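Carboxylase (Deinococcus radiodurans, PDB 5H80) probably carries out the ATP-dependent carboxylation of biotin, serving as the biotin carboxylase domain of a single-chain bacterial carboxylase. Local coordinates at residues 405-409 and 410-414; 448-452 and 453-457; 356-359 and 360-363. All blocks are in the same frame, centred on the assembly; numbering follows the deposited sequence.

Along the chain, contact 3 comes first, then contact 1, then contact 2. Contacts 1 and 2 are neighbours within the biotin carboxylase C-terminal region, their centres about 11 Å apart. Contact 1 follows strand 402-406, outermost within this chain in a five-stranded antiparallel sheet, whereas contact 2 joins strand 449-451 to helix 457-465; F394 on strand 393-395 touches side chains of both. They also meet across the dimer, since Q449 of one subunit bonds T409 of the other. Contact 3, about 39 and 40 Å from contacts 1 and 2 between centres, lies on the opposite side of the chain's centre; there the linker to strand 367-374 packs on strand 249-256 of the ATP-binding region.

Contact 1 (405-409 and 410-414); sequences DTFVT and TGLTP
T409 and L412 close a type II beta turn a few residues beyond strand 402-406, which is outermost within this chain in the antiparallel sheet of the biotin carboxylase C-terminal region. The closing bond runs from L412 N to T409 O over 3.1 Å. G411 takes the third position of the turn with a phi of 92°, a value that glycine adopts easily because it has no CB. T410, exposed at the second position, has its CB pointing away from 405-409.

Apolar packing comes from the leucine. A first torsion of -179° sets L412 CG opposite the main-chain nitrogen, and CD2 comes back against the preceding residues, 3.6 Å from F407 CE1 and 4.1 Å from V408 CG2. Both side chains cross the leucine roughly perpendicularly. V408 CG2 also lies 3.5 Å above the plane of the F407 ring, offset toward its rim, so the valine methyl touches both the ring and the leucine. Bulky apolar residues suit these places because F407 and V408 are buried: F407 packs on V45 of helix 42-53 and makes a cation-pi contact with R40, while V408 rests on F394 and L422.

Polar side chains anchor the two ends of 406-409. T409 OG1 is hydrogen-bonded to R73 and to Q449 of the second subunit. T406 OG1 bonds L422 O on the adjacent strand and also forms an ST turn, for which a hydroxyl on the beta carbon is well placed: it accepts from V408 N, the OG1-to-N distance being 3.2 Å and the N-H...O angle 163°.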
loop_
_atom_site.group_PDB
_atom_site.type_symbol
_atom_site.label_atom_id
_atom_site.label_comp_id
_atom_site.label_asym_id
_atom_site.label_seq_id
_atom_site.Cartn_x
_atom_site.Cartn_y
_atom_site.Cartn_z
ATOM N N ASP A 405 -5.906 -7.542 -2.566
ATOM C CA ASP A 405 -5.403 -8.707 -3.274
ATOM C C ASP A 405 -6.666 -9.487 -3.781
ATOM O O ASP A 405 -7.504 -9.996 -2.975
ATOM C CB ASP A 405 -4.482 -9.665 -2.448
ATOM C CG ASP A 405 -3.113 -9.084 -2.139
ATOM O OD1 ASP A 405 -2.965 -7.818 -2.143
ATOM O OD2 ASP A 405 -2.165 -9.849 -1.981
ATOM N N THR A 406 -6.758 -9.599 -5.106
ATOM C CA THR A 406 -7.906 -10.249 -5.774
ATOM C C THR A 406 -7.383 -10.933 -7.095
ATOM O O THR A 406 -6.266 -10.796 -7.523
ATOM C CB THR A 406 -9.061 -9.239 -5.995
ATOM O OG1 THR A 406 -10.316 -9.833 -6.474
ATOM C CG2 THR A 406 -8.627 -8.118 -6.927
ATOM N N PHE A 407 -8.356 -11.636 -7.694
ATOM C CA PHE A 407 -8.336 -12.276 -8.980
ATOM C C PHE A 407 -9.519 -11.847 -9.912
ATOM O O PHE A 407 -9.545 -12.182 -11.094
ATOM C CB PHE A 407 -8.326 -13.804 -8.783
ATOM C CG PHE A 407 -9.603 -14.276 -8.338
ATOM C CD1 PHE A 407 -10.501 -14.956 -9.249
ATOM C CD2 PHE A 407 -9.995 -14.161 -7.035
ATOM C CE1 PHE A 407 -11.744 -15.381 -8.793
ATOM C CE2 PHE A 407 -11.188 -14.638 -6.594
ATOM C CZ PHE A 407 -12.089 -15.219 -7.448
ATOM N N VAL A 408 -10.431 -11.073 -9.369
ATOM C CA VAL A 408 -11.811 -10.722 -9.916
ATOM C C VAL A 408 -11.621 -9.516 -10.841
ATOM O O VAL A 408 -10.892 -8.550 -10.548
ATOM C CB VAL A 408 -12.904 -10.553 -8.855
ATOM C CG1 VAL A 408 -14.239 -10.203 -9.507
ATOM C CG2 VAL A 408 -13.051 -11.830 -8.033
ATOM N N THR A 409 -12.163 -9.608 -12.063
ATOM C CA THR A 409 -12.360 -8.384 -12.858
ATOM C C THR A 409 -13.798 -8.366 -13.380
ATOM O O THR A 409 -14.556 -9.365 -13.245
ATOM C CB THR A 409 -11.415 -8.237 -14.047
ATOM O OG1 THR A 409 -11.511 -9.409 -14.868
ATOM C CG2 THR A 409 -9.962 -8.026 -13.594
ATOM N N THR A 410 -14.163 -7.239 -14.004
ATOM C CA THR A 410 -15.536 -7.078 -14.501
ATOM C C THR A 410 -15.884 -8.161 -15.533
ATOM O O THR A 410 -15.075 -8.480 -16.434
ATOM C CB THR A 410 -15.733 -5.645 -15.020
ATOM O OG1 THR A 410 -15.437 -4.745 -13.950
ATOM C CG2 THR A 410 -17.153 -5.414 -15.458
ATOM N N GLY A 411 -17.053 -8.760 -15.334
ATOM C CA GLY A 411 -17.608 -9.743 -16.228
ATOM C C GLY A 411 -17.239 -11.137 -15.866
ATOM O O GLY A 411 -17.540 -12.043 -16.628
ATOM N N LEU A 412 -16.495 -11.329 -14.757
ATOM C CA LEU A 412 -16.229 -12.677 -14.270
ATOM C C LEU A 412 -17.500 -13.284 -13.726
ATOM O O LEU A 412 -18.298 -12.579 -13.024
ATOM C CB LEU A 412 -15.039 -12.672 -13.213
ATOM C CG LEU A 412 -14.727 -14.082 -12.723
ATOM C CD1 LEU A 412 -13.971 -14.737 -13.884
ATOM C CD2 LEU A 412 -14.027 -14.130 -11.344
ATOM N N THR A 413 -17.738 -14.573 -13.969
ATOM C CA THR A 413 -18.803 -15.345 -13.284
ATOM C C THR A 413 -18.064 -16.294 -12.412
ATOM O O THR A 413 -17.519 -17.221 -12.910
ATOM C CB THR A 413 -19.715 -16.229 -14.240
ATOM O OG1 THR A 413 -20.446 -15.396 -15.067
ATOM C CG2 THR A 413 -20.772 -17.044 -13.487
ATOM N N PRO A 414 -18.029 -16.084 -11.065
ATOM C CA PRO A 414 -17.391 -17.093 -10.221
ATOM C C PRO A 414 -17.995 -18.506 -10.229
ATOM O O PRO A 414 -19.191 -18.660 -10.376
ATOM C CB PRO A 414 -17.501 -16.478 -8.834
ATOM C CG PRO A 414 -17.564 -15.014 -9.077
ATOM C CD PRO A 414 -18.509 -14.967 -10.246
#

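Contact 2 (448-452 and 453-457); sequences FQIAG and VSTNL
Between F448 and L457 the chain doubles back, the end-to-end directions of 448-452 and 453-457 lying 155° apart and the CA atoms of F448 and L457 8.0 Å from each other. G452 makes the bend at a phi of 109°, where a side chain would collide with the carbonyl oxygen of A451, which calls for glycine.

I450 fills the space between the two arms. Its CD1 lies 3.7 Å from T455 CG2 and equally far from L457 CD1, and it also sits above one face of the F448 ring, toward the rim. With chi1 at -52°, CG1 is anti to the carbonyl carbon and leads to that CD1, while CG2, anti to the backbone N, meets V453 CG2 at 4.0 Å. A beta-branched isoleucine thus serves both ends; an alanine here would probably open a gap beside T455 and L457 and take away one apolar neighbour of V453. L457 straddles the start of F448, with CD2 3.9 Å from F448 CB and CD1 3.6 Å from F448 O.

This is a strand-loop-helix connection, and an ST turn leads into helix 457-465: T455 OG1 accepts from L457 N at 3.1 Å. N456, at the N-cap position, makes no capping bond with its side chain, which instead bonds N374 N and R372 O. V453 N is buried by the fold-back and has no partner in the model.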
loop_
_atom_site.group_PDB
_atom_site.type_symbol
_atom_site.label_atom_id
_atom_site.label_comp_id
_atom_site.label_asym_id
_atom_site.label_seq_id
_atom_site.Cartn_x
_atom_site.Cartn_y
_atom_site.Cartn_z
ATOM N N PHE A 448 -16.026 -0.101 -1.602
ATOM C CA PHE A 448 -16.021 -1.274 -2.458
ATOM C C PHE A 448 -17.343 -1.491 -3.204
ATOM O O PHE A 448 -18.299 -1.987 -2.633
ATOM C CB PHE A 448 -15.678 -2.505 -1.629
ATOM C CG PHE A 448 -14.920 -3.598 -2.368
ATOM C CD1 PHE A 448 -14.090 -4.406 -1.606
ATOM C CD2 PHE A 448 -15.038 -3.880 -3.756
ATOM C CE1 PHE A 448 -13.354 -5.451 -2.165
ATOM C CE2 PHE A 448 -14.315 -4.961 -4.357
ATOM C CZ PHE A 448 -13.441 -5.739 -3.548
ATOM N N GLN A 449 -17.294 -1.189 -4.485
ATOM C CA GLN A 449 -18.511 -1.221 -5.382
ATOM C C GLN A 449 -18.474 -2.575 -6.025
ATOM O O GLN A 449 -17.512 -2.870 -6.722
ATOM C CB GLN A 449 -18.388 -0.201 -6.505
ATOM C CG GLN A 449 -18.242 1.239 -6.130
ATOM C CD GLN A 449 -18.365 2.133 -7.341
ATOM O OE1 GLN A 449 -19.458 2.314 -7.884
ATOM N NE2 GLN A 449 -17.249 2.697 -7.778
ATOM N N ILE A 450 -19.410 -3.429 -5.638
ATOM C CA ILE A 450 -19.643 -4.664 -6.284
ATOM C C ILE A 450 -21.130 -4.695 -6.728
ATOM O O ILE A 450 -22.002 -4.406 -5.925
ATOM C CB ILE A 450 -19.332 -5.853 -5.343
ATOM C CG1 ILE A 450 -17.917 -5.668 -4.777
ATOM C CG2 ILE A 450 -19.420 -7.174 -6.097
ATOM C CD1 ILE A 450 -17.483 -6.750 -3.821
ATOM N N ALA A 451 -21.355 -5.036 -7.992
ATOM C CA ALA A 451 -22.715 -5.329 -8.520
ATOM C C ALA A 451 -22.733 -6.643 -9.324
ATOM O O ALA A 451 -21.739 -6.967 -10.003
ATOM C CB ALA A 451 -23.186 -4.155 -9.361
ATOM N N GLY A 452 -23.856 -7.374 -9.205
ATOM C CA GLY A 452 -24.144 -8.623 -9.960
ATOM C C GLY A 452 -24.102 -9.881 -9.102
ATOM O O GLY A 452 -24.689 -10.853 -9.500
ATOM N N VAL A 453 -23.364 -9.888 -7.955
ATOM C CA VAL A 453 -23.355 -11.024 -6.999
ATOM C C VAL A 453 -23.575 -10.518 -5.575
ATOM O O VAL A 453 -23.313 -9.344 -5.315
ATOM C CB VAL A 453 -21.987 -11.776 -7.052
ATOM C CG1 VAL A 453 -21.775 -12.324 -8.414
ATOM C CG2 VAL A 453 -20.805 -10.851 -6.691
ATOM N N SER A 454 -24.042 -11.363 -4.639
ATOM C CA SER A 454 -24.191 -10.863 -3.287
ATOM C C SER A 454 -22.847 -11.081 -2.555
ATOM O O SER A 454 -22.175 -12.099 -2.792
ATOM C CB SER A 454 -25.342 -11.511 -2.506
ATOM O OG SER A 454 -26.561 -11.191 -3.161
ATOM N N THR A 455 -22.567 -10.176 -1.636
ATOM C CA THR A 455 -21.394 -10.213 -0.763
ATOM C C THR A 455 -21.681 -10.010 0.760
ATOM O O THR A 455 -22.764 -9.545 1.219
ATOM C CB THR A 455 -20.309 -9.154 -1.182
ATOM O OG1 THR A 455 -20.620 -7.848 -0.671
ATOM C CG2 THR A 455 -20.029 -9.111 -2.685
ATOM N N ASN A 456 -20.610 -10.246 1.515
ATOM C CA ASN A 456 -20.514 -9.974 2.926
ATOM C C ASN A 456 -20.128 -8.508 3.285
ATOM O O ASN A 456 -19.859 -8.221 4.409
ATOM C CB ASN A 456 -19.716 -11.045 3.699
ATOM C CG ASN A 456 -18.213 -10.986 3.465
ATOM O OD1 ASN A 456 -17.780 -10.305 2.535
ATOM N ND2 ASN A 456 -17.443 -11.723 4.225
ATOM N N LEU A 457 -20.074 -7.608 2.332
ATOM C CA LEU A 457 -19.626 -6.266 2.688
ATOM C C LEU A 457 -20.398 -5.567 3.807
ATOM O O LEU A 457 -19.784 -4.990 4.725
ATOM C CB LEU A 457 -19.478 -5.354 1.501
ATOM C CG LEU A 457 -18.360 -5.631 0.517
ATOM C CD1 LEU A 457 -18.754 -5.003 -0.778
ATOM C CD2 LEU A 457 -17.022 -5.021 0.981
#

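Contact 3 (356-359 and 360-363); sequences TQPA and DAAP
P358 and A361 are the ends of a type I beta turn, with A361 N donating to P358 O over 3.1 Å. The donor stands 57° out of the carbonyl plane, not on a lone pair. P358 O accepts from H251 NE2 as well, so two donors grip it.

The D360 carboxylate and the Q357 amide both come back toward the turn. D360 has its CG between the backbone N and the carbonyl carbon (chi1 66°), which swings the carboxylate back to the proline ring. OD1 then rests 3.4 Å from P358 CG and 3.6 Å from P358 CB, as van der Waals contact with the ring's methylenes. Q357 starts with a similar first torsion (chi1 58°) but then runs extended, bringing its amide alongside A361. OE1 comes to 3.8 Å from A361 CB, while NE2 bonds H251 O; a long amide side chain can thus line the turn and still reach the neighbouring strand. Alanine suits position 361, because its lone methyl fits 3.4 Å from P358 O, with the Q357 amide and P358 CD also close by. A water bridges A359 O, within the turn, and A361 O, at its end, 2.8 Å from each.

The turn belongs to the linker from helix 349-352 to strand 367-374. Strand 249-256 flanks it through H251 and through W253, which bonds A361 O and touches Q357 and P363. Helix 277-293 packs against A359 through I284 and against D360 through T281.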
loop_
_atom_site.group_PDB
_atom_site.type_symbol
_atom_site.label_atom_id
_atom_site.label_comp_id
_atom_site.label_asym_id
_atom_site.label_seq_id
_atom_site.Cartn_x
_atom_site.Cartn_y
_atom_site.Cartn_z
ATOM N N THR A 356 17.184 -12.218 11.633
ATOM C CA THR A 356 17.139 -13.371 12.550
ATOM C C THR A 356 17.059 -12.719 13.904
ATOM O O THR A 356 17.935 -11.929 14.252
ATOM C CB THR A 356 18.353 -14.255 12.390
ATOM O OG1 THR A 356 18.428 -14.630 11.052
ATOM C CG2 THR A 356 18.259 -15.510 13.249
ATOM N N GLN A 357 15.910 -12.911 14.565
ATOM C CA GLN A 357 15.609 -12.141 15.772
ATOM C C GLN A 357 15.006 -12.941 16.881
ATOM O O GLN A 357 14.297 -13.986 16.613
ATOM C CB GLN A 357 14.824 -10.908 15.439
ATOM C CG GLN A 357 13.496 -11.194 14.714
ATOM C CD GLN A 357 12.704 -9.978 14.389
ATOM O OE1 GLN A 357 13.182 -8.850 14.464
ATOM N NE2 GLN A 357 11.474 -10.219 13.906
ATOM N N PRO A 358 15.268 -12.470 18.149
ATOM C CA PRO A 358 14.737 -13.228 19.274
ATOM C C PRO A 358 13.244 -13.039 19.485
ATOM O O PRO A 358 12.607 -12.157 18.951
ATOM C CB PRO A 358 15.585 -12.744 20.478
ATOM C CG PRO A 358 15.780 -11.296 20.175
ATOM C CD PRO A 358 15.996 -11.271 18.629
ATOM N N ALA A 359 12.671 -13.984 20.193
ATOM C CA ALA A 359 11.280 -14.003 20.514
ATOM C C ALA A 359 10.781 -12.687 21.112
ATOM O O ALA A 359 9.662 -12.340 20.868
ATOM C CB ALA A 359 10.956 -15.148 21.457
ATOM N N ASP A 360 11.627 -11.980 21.919
ATOM C CA ASP A 360 11.181 -10.723 22.598
ATOM C C ASP A 360 11.552 -9.491 21.802
ATOM O O ASP A 360 11.417 -8.382 22.307
ATOM C CB ASP A 360 11.791 -10.604 23.952
ATOM C CG ASP A 360 13.251 -10.429 23.939
ATOM O OD1 ASP A 360 14.033 -10.553 22.939
ATOM O OD2 ASP A 360 13.727 -10.219 25.130
ATOM N N ALA A 361 11.771 -9.643 20.518
ATOM C CA ALA A 361 12.176 -8.492 19.674
ATOM C C ALA A 361 11.051 -7.492 19.718
ATOM O O ALA A 361 9.865 -7.814 19.631
ATOM C CB ALA A 361 12.496 -8.854 18.235
ATOM N N ALA A 362 11.411 -6.215 19.800
ATOM C CA ALA A 362 10.371 -5.214 19.920
ATOM C C ALA A 362 9.490 -5.226 18.653
ATOM O O ALA A 362 10.056 -5.295 17.531
ATOM C CB ALA A 362 10.964 -3.818 20.118
ATOM N N PRO A 363 8.179 -5.305 18.809
ATOM C CA PRO A 363 7.348 -5.323 17.561
ATOM C C PRO A 363 7.341 -3.973 16.809
ATOM O O PRO A 363 7.536 -2.920 17.497
ATOM C CB PRO A 363 5.956 -5.700 18.011
ATOM C CG PRO A 363 5.960 -5.981 19.457
ATOM C CD PRO A 363 7.370 -5.589 20.016
HETATM O O HOH W 1 8.271 -9.985 20.523
#